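Local structure of bile salt hydrolase/transferase (Clostridium perfringens, 2BJF) at residues 11-16 and 281-286; 17-22 and 277-282; 168-173 and 231-236; 286-291 and 301-306. The protein hydrolyses the amide bond of glycine- and taurine-conjugated bile salts, releasing free bile acid and the amino acid, and also acts as a bile acid amine N-acyltransferase. All blocks are in the same frame, centred on the assembly; numbering follows the deposited sequence. Where two conformers were deposited one is given.

Contact 1 (11-16 and 281-286)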
loop_
_atom_site.group_PDB
_atom_site.type_symbol
_atom_site.label_atom_id
_atom_site.label_comp_id
_atom_site.label_asym_id
_atom_site.label_seq_id
_atom_site.Cartn_x
_atom_site.Cartn_y
_atom_site.Cartn_z
ATOM N N ASP A 11 17.500 20.491 24.347
ATOM C CA ASP A 11 18.372 20.854 25.465
ATOM C C ASP A 11 19.259 19.694 25.925
ATOM O O ASP A 11 20.071 19.849 26.841
ATOM C CB ASP A 11 17.536 21.377 26.640
ATOM C CG ASP A 11 16.729 22.614 26.283
ATOM O OD1 ASP A 11 17.309 23.575 25.734
ATOM O OD2 ASP A 11 15.511 22.625 26.559
ATOM N N GLY A 12 19.101 18.538 25.285
ATOM C CA GLY A 12 19.870 17.340 25.635
ATOM C C GLY A 12 19.252 16.431 26.680
ATOM O O GLY A 12 19.927 15.542 27.207
ATOM N N LEU A 13 17.975 16.652 26.985
ATOM C CA LEU A 13 17.249 15.794 27.918
ATOM C C LEU A 13 16.681 14.588 27.182
ATOM O O LEU A 13 16.474 14.634 25.968
ATOM C CB LEU A 13 16.136 16.569 28.631
ATOM C CG LEU A 13 16.540 17.760 29.511
ATOM C CD1 LEU A 13 15.304 18.436 30.081
ATOM C CD2 LEU A 13 17.492 17.348 30.632
ATOM N N HIS A 14 16.433 13.510 27.919
ATOM C CA HIS A 14 15.989 12.262 27.312
ATOM C C HIS A 14 14.576 11.876 27.717
ATOM O O HIS A 14 14.285 11.654 28.896
ATOM C CB HIS A 14 16.987 11.140 27.611
ATOM C CG HIS A 14 18.322 11.348 26.969
ATOM N ND1 HIS A 14 19.311 12.120 27.540
ATOM C CD2 HIS A 14 18.822 10.909 25.790
ATOM C CE1 HIS A 14 20.366 12.136 26.746
ATOM N NE2 HIS A 14 20.096 11.406 25.679
ATOM N N LEU A 15 13.698 11.821 26.718
ATOM C CA LEU A 15 12.315 11.422 26.916
ATOM C C LEU A 15 12.133 9.962 26.535
ATOM O O LEU A 15 12.674 9.499 25.527
ATOM C CB LEU A 15 11.369 12.298 26.087
ATOM C CG LEU A 15 11.427 13.822 26.225
ATOM C CD1 LEU A 15 10.478 14.466 25.224
ATOM C CD2 LEU A 15 11.106 14.289 27.644
ATOM N N PHE A 16 11.377 9.241 27.354
ATOM C CA PHE A 16 11.056 7.844 27.096
ATOM C C PHE A 16 9.643 7.548 27.577
ATOM O O PHE A 16 9.266 7.923 28.684
ATOM C CB PHE A 16 12.069 6.916 27.780
ATOM C CG PHE A 16 11.707 5.458 27.699
ATOM C CD1 PHE A 16 11.763 4.779 26.485
ATOM C CD2 PHE A 16 11.305 4.764 28.838
ATOM C CE1 PHE A 16 11.421 3.430 26.403
ATOM C CE2 PHE A 16 10.966 3.416 28.768
ATOM C CZ PHE A 16 11.025 2.747 27.547
ATOM N N CYS A 281 5.098 9.922 28.888
ATOM C CA CYS A 281 6.390 10.447 28.476
ATOM C C CYS A 281 7.179 10.814 29.720
ATOM O O CYS A 281 6.801 11.723 30.458
ATOM C CB CYS A 281 6.219 11.674 27.578
ATOM S SG CYS A 281 7.776 12.439 27.068
ATOM N N MET A 282 8.271 10.094 29.948
ATOM C CA MET A 282 9.113 10.317 31.114
ATOM C C MET A 282 10.336 11.134 30.737
ATOM O O MET A 282 11.072 10.770 29.818
ATOM C CB MET A 282 9.553 8.974 31.710
ATOM C CG MET A 282 8.418 8.162 32.307
ATOM S SD MET A 282 8.857 6.441 32.607
ATOM C CE MET A 282 8.421 5.691 31.040
ATOM N N CYS A 283 10.543 12.247 31.433
ATOM C CA CYS A 283 11.795 12.978 31.310
ATOM C C CYS A 283 12.769 12.365 32.303
ATOM O O CYS A 283 12.701 12.625 33.508
ATOM C CB CYS A 283 11.613 14.472 31.569
ATOM S SG CYS A 283 13.145 15.395 31.344
ATOM N N LEU A 284 13.668 11.538 31.779
ATOM C CA LEU A 284 14.512 10.675 32.605
ATOM C C LEU A 284 15.454 11.423 33.557
ATOM O O LEU A 284 15.610 11.018 34.710
ATOM C CB LEU A 284 15.278 9.674 31.729
ATOM C CG LEU A 284 14.433 8.692 30.905
ATOM C CD1 LEU A 284 15.305 7.937 29.915
ATOM C CD2 LEU A 284 13.654 7.719 31.790
ATOM N N GLU A 285 16.066 12.506 33.081
ATOM C CA GLU A 285 16.958 13.322 33.917
ATOM C C GLU A 285 16.224 13.970 35.089
ATOM O O GLU A 285 16.746 14.023 36.206
ATOM C CB GLU A 285 17.651 14.412 33.090
ATOM C CG GLU A 285 18.817 13.929 32.234
ATOM C CD GLU A 285 18.400 13.441 30.855
ATOM O OE1 GLU A 285 17.185 13.331 30.582
ATOM O OE2 GLU A 285 19.301 13.169 30.035
ATOM N N LYS A 286 15.012 14.453 34.823
ATOM C CA LYS A 286 14.249 15.245 35.787
ATOM C C LYS A 286 13.369 14.396 36.704
ATOM O O LYS A 286 12.912 14.871 37.746
ATOM C CB LYS A 286 13.397 16.291 35.056
ATOM C CG LYS A 286 14.207 17.385 34.358
ATOM C CD LYS A 286 13.342 18.250 33.446
ATOM C CE LYS A 286 12.589 19.328 34.208
ATOM N NZ LYS A 286 11.685 20.092 33.307
#
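Glu285 turns its carboxylate back on His14 and meets it with both oxygens. OE1 takes the backbone N-H of His14 at 2.8 Å, on its syn side but 22° out of the carboxylate plane. OE2 accepts from His14 ND1 at 2.7 Å through its syn lone pair, in the plane of the imidazole, and the N-H...O angle is 169°. Ring and carboxylate are nearly coplanar, and a bend at chi2 of Glu285 (88°) turns the acid toward His14. The carbonyl of His14 is used too: Leu284 N reaches O of His14 at 3.0 Å, nearly along the C=O axis. Further on, Phe16 and Met282 form an antiparallel hydrogen-bonded pair, with Met282 N on Phe16 O at 2.7 Å and Phe16 N on Met282 O at 2.9 Å. On their face of the sheet Met282 CE lies 3.7 Å from Phe16 CD2, and Met145 and Ser147 of strand 142-147 pack on Phe16. On the other face Cys281 SG lies 3.7 Å from Leu15 CB, and Phe252 of helix 249-257 covers both. The histidine-carboxylate bond ends the antiparallel pairing of strands 14-22 and 275-283, which strands 3-8 and 288-293 flank.

Contact 2 (17-22 and 277-282). With DXC ((3alpha,5beta,12alpha)-3,12-dihydroxycholan-24-oic acid), chain B.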
loop_
_atom_site.group_PDB
_atom_site.type_symbol
_atom_site.label_atom_id
_atom_site.label_comp_id
_atom_site.label_asym_id
_atom_site.label_seq_id
_atom_site.Cartn_x
_atom_site.Cartn_y
_atom_site.Cartn_z
ATOM N N GLY A 17 8.863 6.873 26.739
ATOM C CA GLY A 17 7.479 6.571 27.077
ATOM C C GLY A 17 6.782 5.710 26.050
ATOM O O GLY A 17 7.430 5.076 25.212
ATOM N N ARG A 18 5.452 5.692 26.110
ATOM C CA ARG A 18 4.675 4.741 25.320
ATOM C C ARG A 18 3.199 5.082 25.162
ATOM O O ARG A 18 2.614 5.773 25.999
ATOM C CB ARG A 18 4.802 3.331 25.923
ATOM C CG ARG A 18 4.366 3.212 27.393
ATOM C CD ARG A 18 2.896 2.810 27.549
ATOM N NE ARG A 18 2.620 1.491 26.981
ATOM C CZ ARG A 18 2.918 0.333 27.567
ATOM N NH1 ARG A 18 3.506 0.304 28.760
ATOM N NH2 ARG A 18 2.625 -0.808 26.955
ATOM N N ASN A 19 2.619 4.587 24.073
ATOM C CA ASN A 19 1.177 4.419 23.960
ATOM C C ASN A 19 0.795 3.098 24.611
ATOM O O ASN A 19 1.444 2.075 24.370
ATOM C CB ASN A 19 0.747 4.371 22.491
ATOM C CG ASN A 19 0.638 5.744 21.854
ATOM O OD1 ASN A 19 0.648 6.772 22.532
ATOM N ND2 ASN A 19 0.523 5.763 20.531
ATOM N N MET A 20 -0.250 3.120 25.433
ATOM C CA MET A 20 -0.829 1.895 25.970
ATOM C C MET A 20 -2.064 1.533 25.158
ATOM O O MET A 20 -3.091 2.205 25.255
ATOM C CB MET A 20 -1.196 2.064 27.447
ATOM C CG MET A 20 -2.040 0.923 28.027
ATOM S SD MET A 20 -1.187 -0.660 28.064
ATOM C CE MET A 20 0.039 -0.335 29.321
ATOM N N ASP A 21 -1.954 0.472 24.361
ATOM C CA ASP A 21 -3.041 0.054 23.478
ATOM C C ASP A 21 -3.715 -1.217 23.993
ATOM O O ASP A 21 -3.222 -2.329 23.772
ATOM C CB ASP A 21 -2.536 -0.144 22.042
ATOM C CG ASP A 21 -1.806 1.076 21.491
ATOM O OD1 ASP A 21 -2.045 2.208 21.969
ATOM O OD2 ASP A 21 -0.993 0.898 20.559
ATOM N N ILE A 22 -4.833 -1.035 24.694
ATOM C CA ILE A 22 -5.630 -2.142 25.240
ATOM C C ILE A 22 -7.127 -1.813 25.187
ATOM O O ILE A 22 -7.509 -0.646 25.060
ATOM C CB ILE A 22 -5.216 -2.527 26.693
ATOM C CG1 ILE A 22 -5.129 -1.288 27.593
ATOM C CG2 ILE A 22 -3.902 -3.323 26.699
ATOM C CD1 ILE A 22 -4.840 -1.587 29.054
ATOM N N GLN A 277 -5.254 3.913 25.410
ATOM C CA GLN A 277 -5.847 4.317 26.686
ATOM C C GLN A 277 -5.114 5.503 27.305
ATOM O O GLN A 277 -5.746 6.419 27.836
ATOM C CB GLN A 277 -5.876 3.141 27.668
ATOM C CG GLN A 277 -6.717 1.948 27.211
ATOM C CD GLN A 277 -8.220 2.133 27.399
ATOM O OE1 GLN A 277 -9.015 1.353 26.874
ATOM N NE2 GLN A 277 -8.614 3.155 28.153
ATOM N N TYR A 278 -3.786 5.471 27.237
ATOM C CA TYR A 278 -2.949 6.574 27.709
ATOM C C TYR A 278 -1.641 6.685 26.931
ATOM O O TYR A 278 -1.210 5.736 26.266
ATOM C CB TYR A 278 -2.700 6.506 29.231
ATOM C CG TYR A 278 -1.762 5.418 29.717
ATOM C CD1 TYR A 278 -0.376 5.593 29.686
ATOM C CD2 TYR A 278 -2.262 4.234 30.253
ATOM C CE1 TYR A 278 0.486 4.601 30.148
ATOM C CE2 TYR A 278 -1.409 3.241 30.725
ATOM C CZ TYR A 278 -0.039 3.428 30.662
ATOM O OH TYR A 278 0.802 2.443 31.127
ATOM N N THR A 279 -1.032 7.862 27.012
ATOM C CA THR A 279 0.275 8.115 26.432
ATOM C C THR A 279 1.156 8.706 27.522
ATOM O O THR A 279 0.841 9.759 28.080
ATOM C CB THR A 279 0.183 9.080 25.235
ATOM O OG1 THR A 279 -0.702 8.535 24.249
ATOM C CG2 THR A 279 1.554 9.307 24.607
ATOM N N SER A 280 2.244 8.009 27.836
ATOM C CA SER A 280 3.175 8.460 28.864
ATOM C C SER A 280 4.487 8.930 28.249
ATOM O O SER A 280 4.922 8.417 27.217
ATOM C CB SER A 280 3.430 7.355 29.892
ATOM O OG SER A 280 4.163 6.280 29.334
ATOM N N CYS A 281 5.098 9.922 28.888
ATOM C CA CYS A 281 6.390 10.447 28.476
ATOM C C CYS A 281 7.179 10.814 29.720
ATOM O O CYS A 281 6.801 11.723 30.458
ATOM C CB CYS A 281 6.219 11.674 27.578
ATOM S SG CYS A 281 7.776 12.439 27.068
ATOM N N MET A 282 8.271 10.094 29.948
ATOM C CA MET A 282 9.113 10.317 31.114
ATOM C C MET A 282 10.336 11.134 30.737
ATOM O O MET A 282 11.072 10.770 29.818
ATOM C CB MET A 282 9.553 8.974 31.710
ATOM C CG MET A 282 8.418 8.162 32.307
ATOM S SD MET A 282 8.857 6.441 32.607
ATOM C CE MET A 282 8.421 5.691 31.040
HETATM C C1 DXC B . -3.817 -10.851 34.695
HETATM C C2 DXC B . -2.302 -10.836 34.893
HETATM C C3 DXC B . -1.847 -9.942 36.060
HETATM C C4 DXC B . -2.424 -8.515 36.017
HETATM C C5 DXC B . -3.936 -8.582 35.796
HETATM C C6 DXC B . -4.357 -9.428 34.592
HETATM C C7 DXC B . -0.313 -9.964 36.148
HETATM C C8 DXC B . 0.382 -9.115 35.081
HETATM C C9 DXC B . -0.205 -7.711 34.920
HETATM C C10 DXC B . -1.748 -7.716 34.872
HETATM C C11 DXC B . 0.274 -7.064 33.616
HETATM C C12 DXC B . -0.219 -5.633 33.389
HETATM C C13 DXC B . -1.755 -5.607 33.399
HETATM C C14 DXC B . -2.319 -6.300 34.650
HETATM C C15 DXC B . 1.767 -7.060 33.283
HETATM C C16 DXC B . 1.872 -5.985 32.195
HETATM C C17 DXC B . 0.472 -5.364 32.043
HETATM C C18 DXC B . -2.198 -7.821 37.359
HETATM C C19 DXC B . 0.522 -3.935 31.457
HETATM O O1 DXC B . -2.298 -6.214 32.216
HETATM O O2 DXC B . -4.132 -11.564 33.492
HETATM C C20 DXC B . 0.302 -4.671 34.474
HETATM C C21 DXC B . 1.064 -3.934 30.022
HETATM C C22 DXC B . 0.209 -4.762 29.058
HETATM C C23 DXC B . 0.377 -4.334 27.618
HETATM O O3 DXC B . 1.023 -3.298 27.350
HETATM O O4 DXC B . -0.150 -5.047 26.738
HETATM C C24 DXC B . -0.806 -3.175 31.500
#
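Arg18 and Tyr278 reach out from the same face of two antiparallel strands, and the arginine can be followed outward. From CB, CG sits between backbone N and carbonyl carbon (chi1 57°) and passes 3.6 Å from Ser280 OG. CD then runs by the tyrosine ring, 4.0 Å from Tyr278 CE1. The chain bends here, which lets NE donate to the carbonyl of the next residue, at 2.9 Å from Asn19 O; this acceptor lies in the guanidinium plane. Met20 CE rests over the centre of one guanidinium face. At the tip NH1 forms a salt bridge with Asp69, and NH2 is bonded to Gly80 O. Arg18 NH2 also lies 3.0 Å from DXC O3, a carboxylate oxygen of deoxycholate. Arg18 is a deoxycholate-binding residue, and Met20, also lining the pocket, puts CB over the face of the Tyr278 ring, 3.6 Å from its centroid. Asp69 also takes the hydroxyls of Tyr278 and Ser280. On the opposite face Thr279 OG1 donates to Asn19 OD1 at 2.8 Å. Gly17 packs its CA close to Ser280 O, at 3.2 Å. Strands 3-8 and 288-293 flank this pair in the sheet, and helix 249-257 lies against the face of Thr279 and Cys281.

Contact 3 (168-173 and 231-236)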
loop_
_atom_site.group_PDB
_atom_site.type_symbol
_atom_site.label_atom_id
_atom_site.label_comp_id
_atom_site.label_asym_id
_atom_site.label_seq_id
_atom_site.Cartn_x
_atom_site.Cartn_y
_atom_site.Cartn_z
ATOM N N ASN A 168 18.911 -1.218 20.499
ATOM C CA ASN A 168 17.863 -0.529 19.749
ATOM C C ASN A 168 18.342 0.815 19.207
ATOM O O ASN A 168 18.344 1.822 19.921
ATOM C CB ASN A 168 16.606 -0.354 20.612
ATOM C CG ASN A 168 15.410 0.167 19.819
ATOM O OD1 ASN A 168 15.555 0.698 18.717
ATOM N ND2 ASN A 168 14.220 0.013 20.384
ATOM N N ASN A 169 18.742 0.815 17.938
ATOM C CA ASN A 169 19.212 2.025 17.267
ATOM C C ASN A 169 18.104 2.722 16.475
ATOM O O ASN A 169 18.360 3.686 15.749
ATOM C CB ASN A 169 20.405 1.698 16.362
ATOM C CG ASN A 169 21.625 1.234 17.143
ATOM O OD1 ASN A 169 22.212 0.194 16.838
ATOM N ND2 ASN A 169 22.010 2.000 18.159
ATOM N N ILE A 170 16.877 2.229 16.628
ATOM C CA ILE A 170 15.710 2.781 15.937
ATOM C C ILE A 170 14.989 3.780 16.840
ATOM O O ILE A 170 14.374 4.736 16.359
ATOM C CB ILE A 170 14.703 1.670 15.507
ATOM C CG1 ILE A 170 15.416 0.374 15.079
ATOM C CG2 ILE A 170 13.750 2.183 14.418
ATOM C CD1 ILE A 170 16.317 0.492 13.859
ATOM N N GLY A 171 15.066 3.543 18.149
ATOM C CA GLY A 171 14.429 4.403 19.146
ATOM C C GLY A 171 12.956 4.108 19.368
ATOM O O GLY A 171 12.255 4.882 20.032
ATOM N N VAL A 172 12.485 2.992 18.814
ATOM C CA VAL A 172 11.067 2.629 18.884
ATOM C C VAL A 172 10.850 1.135 19.132
ATOM O O VAL A 172 11.752 0.318 18.921
ATOM C CB VAL A 172 10.282 3.050 17.597
ATOM C CG1 VAL A 172 10.546 4.513 17.228
ATOM C CG2 VAL A 172 10.611 2.133 16.425
ATOM N N LEU A 173 9.644 0.794 19.579
ATOM C CA LEU A 173 9.213 -0.595 19.718
ATOM C C LEU A 173 7.696 -0.658 19.597
ATOM O O LEU A 173 7.004 0.270 20.003
ATOM C CB LEU A 173 9.655 -1.170 21.070
ATOM C CG LEU A 173 9.508 -2.682 21.296
ATOM C CD1 LEU A 173 10.427 -3.467 20.364
ATOM C CD2 LEU A 173 9.780 -3.048 22.747
ATOM N N ARG A 231 5.827 3.527 10.814
ATOM C CA ARG A 231 5.432 4.930 10.925
ATOM C C ARG A 231 6.214 5.684 12.000
ATOM O O ARG A 231 6.783 6.737 11.720
ATOM C CB ARG A 231 3.921 5.075 11.142
ATOM C CG ARG A 231 3.088 4.679 9.929
ATOM C CD ARG A 231 1.820 5.529 9.790
ATOM N NE ARG A 231 0.925 5.442 10.948
ATOM C CZ ARG A 231 0.086 4.436 11.191
ATOM N NH1 ARG A 231 0.017 3.392 10.372
ATOM N NH2 ARG A 231 -0.687 4.473 12.268
ATOM N N VAL A 232 6.265 5.133 13.212
ATOM C CA VAL A 232 6.964 5.801 14.316
ATOM C C VAL A 232 8.475 5.914 14.054
ATOM O O VAL A 232 9.090 6.926 14.388
ATOM C CB VAL A 232 6.627 5.170 15.706
ATOM C CG1 VAL A 232 7.167 3.751 15.839
ATOM C CG2 VAL A 232 7.119 6.052 16.843
ATOM N N ALA A 233 9.055 4.892 13.427
ATOM C CA ALA A 233 10.484 4.903 13.107
ATOM C C ALA A 233 10.850 6.058 12.173
ATOM O O ALA A 233 11.827 6.770 12.413
ATOM C CB ALA A 233 10.907 3.574 12.503
ATOM N N PHE A 234 10.054 6.247 11.123
ATOM C CA PHE A 234 10.329 7.291 10.140
ATOM C C PHE A 234 9.910 8.695 10.590
ATOM O O PHE A 234 10.595 9.666 10.275
ATOM C CB PHE A 234 9.738 6.928 8.773
ATOM C CG PHE A 234 10.538 5.894 8.031
ATOM C CD1 PHE A 234 11.637 6.268 7.258
ATOM C CD2 PHE A 234 10.211 4.545 8.120
ATOM C CE1 PHE A 234 12.394 5.309 6.573
ATOM C CE2 PHE A 234 10.958 3.578 7.441
ATOM C CZ PHE A 234 12.053 3.963 6.667
ATOM N N LEU A 235 8.806 8.799 11.331
ATOM C CA LEU A 235 8.394 10.087 11.903
ATOM C C LEU A 235 9.442 10.615 12.881
ATOM O O LEU A 235 9.736 11.812 12.899
ATOM C CB LEU A 235 7.034 9.984 12.603
ATOM C CG LEU A 235 5.778 9.740 11.764
ATOM C CD1 LEU A 235 4.585 9.648 12.684
ATOM C CD2 LEU A 235 5.556 10.819 10.719
ATOM N N ARG A 236 9.997 9.712 13.688
ATOM C CA ARG A 236 11.068 10.050 14.624
ATOM C C ARG A 236 12.324 10.490 13.873
ATOM O O ARG A 236 12.905 11.531 14.183
ATOM C CB ARG A 236 11.378 8.856 15.530
ATOM C CG ARG A 236 12.491 9.092 16.537
ATOM C CD ARG A 236 12.892 7.796 17.220
ATOM N NE ARG A 236 13.901 8.026 18.251
ATOM C CZ ARG A 236 15.214 7.975 18.051
ATOM N NH1 ARG A 236 15.703 7.691 16.849
ATOM N NH2 ARG A 236 16.045 8.207 19.059
HETATM O O HOH W 1 18.353 6.404 14.993
HETATM O O HOH W 2 14.096 6.598 14.118
#
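The outermost strand, within this chain, of the Ntn-hydrolase sheet meets helix 225-243 here: Val172, on short strand 172-173, packs tip to tip against Val232 on the helix. Val172 CB stands 3.6 Å from Val232 CG1, and its CG1 reaches both methyls of Val232. Two residues earlier, Ile170 lays CG2 against Ala233 CB at 3.7 Å, and Val172 CG2 comes to the same methyl from further off. Arg236 supplies the flat surface of the contact. With CG anti to the backbone N (chi1 179°) and the chain extended to NE, the side chain spans from helix to loop and brings one guanidinium face over Gly171, whose CA lies 3.7 Å above the plane and over its centre. A side chain at Gly171 would run into that guanidinium, and its positive phi (83°) also suits a residue without CB. Arg236 NE is bonded to Ala6 O of strand 3-8, which helps orient the guanidinium. Although Arg236 NH1 is near Ile170 O, the angle is poor and no bond forms; a water instead links the segments, donating to Ile170 O at 2.9 Å and to Ala233 O at 2.8 Å.

The loop is braced from within by Asn168. Its OD1 accepts from Ile170 N and from Gly171 N, each at 2.9 Å, while ND2 donates to Val172 O. Phe234, on the helix, packs edge-to-face on Phe200 of the second subunit. Helix-on-sheet packing of this kind belongs to the layered alpha-beta-beta-alpha fold of Ntn hydrolases, and the loop into the strand starts with an Asx turn at Asn168.

Contact 4 (286-291 and 301-306)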
loop_
_atom_site.group_PDB
_atom_site.type_symbol
_atom_site.label_atom_id
_atom_site.label_comp_id
_atom_site.label_asym_id
_atom_site.label_seq_id
_atom_site.Cartn_x
_atom_site.Cartn_y
_atom_site.Cartn_z
ATOM N N LYS A 286 15.012 14.453 34.823
ATOM C CA LYS A 286 14.249 15.245 35.787
ATOM C C LYS A 286 13.369 14.396 36.704
ATOM O O LYS A 286 12.912 14.871 37.746
ATOM C CB LYS A 286 13.397 16.291 35.056
ATOM C CG LYS A 286 14.207 17.385 34.358
ATOM C CD LYS A 286 13.342 18.250 33.446
ATOM C CE LYS A 286 12.589 19.328 34.208
ATOM N NZ LYS A 286 11.685 20.092 33.307
ATOM N N GLY A 287 13.130 13.147 36.310
ATOM C CA GLY A 287 12.285 12.237 37.081
ATOM C C GLY A 287 10.817 12.628 37.074
ATOM O O GLY A 287 10.089 12.355 38.032
ATOM N N ILE A 288 10.382 13.263 35.988
ATOM C CA ILE A 288 8.986 13.669 35.846
ATOM C C ILE A 288 8.247 12.731 34.895
ATOM O O ILE A 288 8.671 12.512 33.754
ATOM C CB ILE A 288 8.840 15.143 35.386
ATOM C CG1 ILE A 288 9.572 16.083 36.353
ATOM C CG2 ILE A 288 7.359 15.529 35.288
ATOM C CD1 ILE A 288 9.737 17.505 35.844
ATOM N N TYR A 289 7.153 12.166 35.395
ATOM C CA TYR A 289 6.283 11.302 34.616
ATOM C C TYR A 289 5.137 12.145 34.056
ATOM O O TYR A 289 4.274 12.610 34.807
ATOM C CB TYR A 289 5.746 10.167 35.504
ATOM C CG TYR A 289 4.997 9.078 34.764
ATOM C CD1 TYR A 289 5.638 7.898 34.389
ATOM C CD2 TYR A 289 3.644 9.220 34.455
ATOM C CE1 TYR A 289 4.954 6.893 33.710
ATOM C CE2 TYR A 289 2.951 8.224 33.776
ATOM C CZ TYR A 289 3.612 7.063 33.410
ATOM O OH TYR A 289 2.928 6.077 32.738
ATOM N N TYR A 290 5.151 12.362 32.741
ATOM C CA TYR A 290 4.061 13.054 32.053
ATOM C C TYR A 290 3.143 12.038 31.392
ATOM O O TYR A 290 3.610 11.035 30.851
ATOM C CB TYR A 290 4.588 13.989 30.963
ATOM C CG TYR A 290 5.517 15.090 31.417
ATOM C CD1 TYR A 290 5.018 16.293 31.917
ATOM C CD2 TYR A 290 6.899 14.946 31.304
ATOM C CE1 TYR A 290 5.875 17.314 32.316
ATOM C CE2 TYR A 290 7.763 15.957 31.694
ATOM C CZ TYR A 290 7.247 17.138 32.200
ATOM O OH TYR A 290 8.104 18.140 32.591
ATOM N N TYR A 291 1.839 12.302 31.416
ATOM C CA TYR A 291 0.891 11.446 30.706
ATOM C C TYR A 291 -0.426 12.153 30.418
ATOM O O TYR A 291 -0.814 13.085 31.125
ATOM C CB TYR A 291 0.628 10.146 31.489
ATOM C CG TYR A 291 -0.403 10.291 32.586
ATOM C CD1 TYR A 291 -1.704 9.820 32.412
ATOM C CD2 TYR A 291 -0.082 10.911 33.794
ATOM C CE1 TYR A 291 -2.660 9.963 33.412
ATOM C CE2 TYR A 291 -1.031 11.058 34.800
ATOM C CZ TYR A 291 -2.317 10.581 34.601
ATOM O OH TYR A 291 -3.258 10.721 35.594
ATOM N N ALA A 301 1.479 15.955 35.102
ATOM C CA ALA A 301 2.867 15.747 35.511
ATOM C C ALA A 301 2.983 15.326 36.970
ATOM O O ALA A 301 2.395 15.949 37.855
ATOM C CB ALA A 301 3.686 17.006 35.260
ATOM N N ILE A 302 3.741 14.258 37.204
ATOM C CA ILE A 302 4.089 13.818 38.555
ATOM C C ILE A 302 5.610 13.748 38.654
ATOM O O ILE A 302 6.258 13.001 37.916
ATOM C CB ILE A 302 3.432 12.458 38.913
ATOM C CG1 ILE A 302 1.910 12.610 38.969
ATOM C CG2 ILE A 302 3.953 11.935 40.257
ATOM C CD1 ILE A 302 1.135 11.380 38.568
ATOM N N ASP A 303 6.165 14.550 39.559
ATOM C CA ASP A 303 7.607 14.661 39.750
ATOM C C ASP A 303 8.020 13.807 40.944
ATOM O O ASP A 303 7.674 14.117 42.087
ATOM C CB ASP A 303 7.983 16.135 39.971
ATOM C CG ASP A 303 9.489 16.380 39.991
ATOM O OD1 ASP A 303 10.277 15.426 40.175
ATOM O OD2 ASP A 303 9.887 17.555 39.828
ATOM N N MET A 304 8.758 12.730 40.676
ATOM C CA MET A 304 9.184 11.813 41.738
ATOM C C MET A 304 10.140 12.476 42.733
ATOM O O MET A 304 10.189 12.094 43.904
ATOM C CB MET A 304 9.796 10.530 41.156
ATOM C CG MET A 304 11.225 10.659 40.639
ATOM S SD MET A 304 11.856 9.141 39.897
ATOM C CE MET A 304 11.805 8.019 41.290
ATOM N N ASN A 305 10.882 13.475 42.260
ATOM C CA ASN A 305 11.867 14.172 43.088
ATOM C C ASN A 305 11.253 15.139 44.101
ATOM O O ASN A 305 11.943 15.635 44.997
ATOM C CB ASN A 305 12.903 14.873 42.208
ATOM C CG ASN A 305 13.849 13.893 41.542
ATOM O OD1 ASN A 305 14.585 13.165 42.216
ATOM N ND2 ASN A 305 13.837 13.867 40.215
ATOM N N LYS A 306 9.956 15.397 43.955
ATOM C CA LYS A 306 9.211 16.182 44.935
ATOM C C LYS A 306 8.773 15.310 46.111
ATOM O O LYS A 306 8.514 15.817 47.200
ATOM C CB LYS A 306 8.010 16.871 44.284
ATOM C CG LYS A 306 8.401 17.932 43.260
ATOM C CD LYS A 306 7.212 18.747 42.791
ATOM C CE LYS A 306 6.904 19.899 43.743
ATOM N NZ LYS A 306 5.680 20.629 43.322
HETATM O O HOH W 3 12.478 17.398 38.746
#
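Backbone bonds carry the pairing of Tyr289 with Ile302. Tyr289 N donates to Ile302 O at 2.8 Å, and Ile302 N returns a bond to Tyr289 O at 3.0 Å. Where the first strand begins, Met304 N reaches Gly287 O, also at 3.0 Å, and holds the two chains together past the last beta bridge.

Polar side chains close that end. Asn305 ND2 donates to Lys286 O at 2.8 Å; the acceptor lies in the amide plane, but the nitrogen stands well above the carbonyl plane. A water donates to the same Lys286 O and to Asp303 OD2, bridging the segments. The other oxygen, Asp303 OD1, accepts from Asn305 N at 2.9 Å in an Asx turn, which carries the chain out of the strand.

The two strands form a beta hairpin at one edge of the sheet within this chain, and Gly287 with Ile288, opposite Cys283 on the next strand, makes a G1 beta bulge. Gly287 takes positive phi (69°), and a CB there would collide with Asn305 ND2. Across the subunit interface Ala301 pairs in parallel with a strand of the third subunit, another copy of this protein, whose Ile325 packs on Tyr290 and Ala301.

Apolar contacts sort by face. On one, Ala301 CB touches the Tyr290 ring at CD1, 3.7 Å away, and Ile288 CG2 lies above that same ring, offset toward its rim. The Ile288 side chain also slants across that of Asp303, CG1 3.7 Å from Asp303 CG. On the other, Ile302 CD1 comes only loosely near Tyr291 CE2, and Tyr289 carries its hydroxyl off to Asp69.

Contacts 1, 2 and 4 are successive pieces of one antiparallel sheet. Contacts 1 and 2 zip the same two strands, 14-22 and 275-283, and share Cys281 and Met282; contact 4 adds the hairpin beside them, its Tyr290 O lying 2.7 Å from Cys281 N. Contacts 2, 3 and 4 are buried, contact 1 only partly. Contact 2, about 7 Å from the chain centre, holds Arg18 and Met20 of the deoxycholate pocket, whereas contact 1 ends in a histidine-carboxylate pair and contact 4 in turns and water. Contact 3 differs in kind: helix against sheet edge, mostly apolar, without direct hydrogen bonds between its segments. Contacts 3 and 4 both touch the third subunit, and contact 3 also reaches the second.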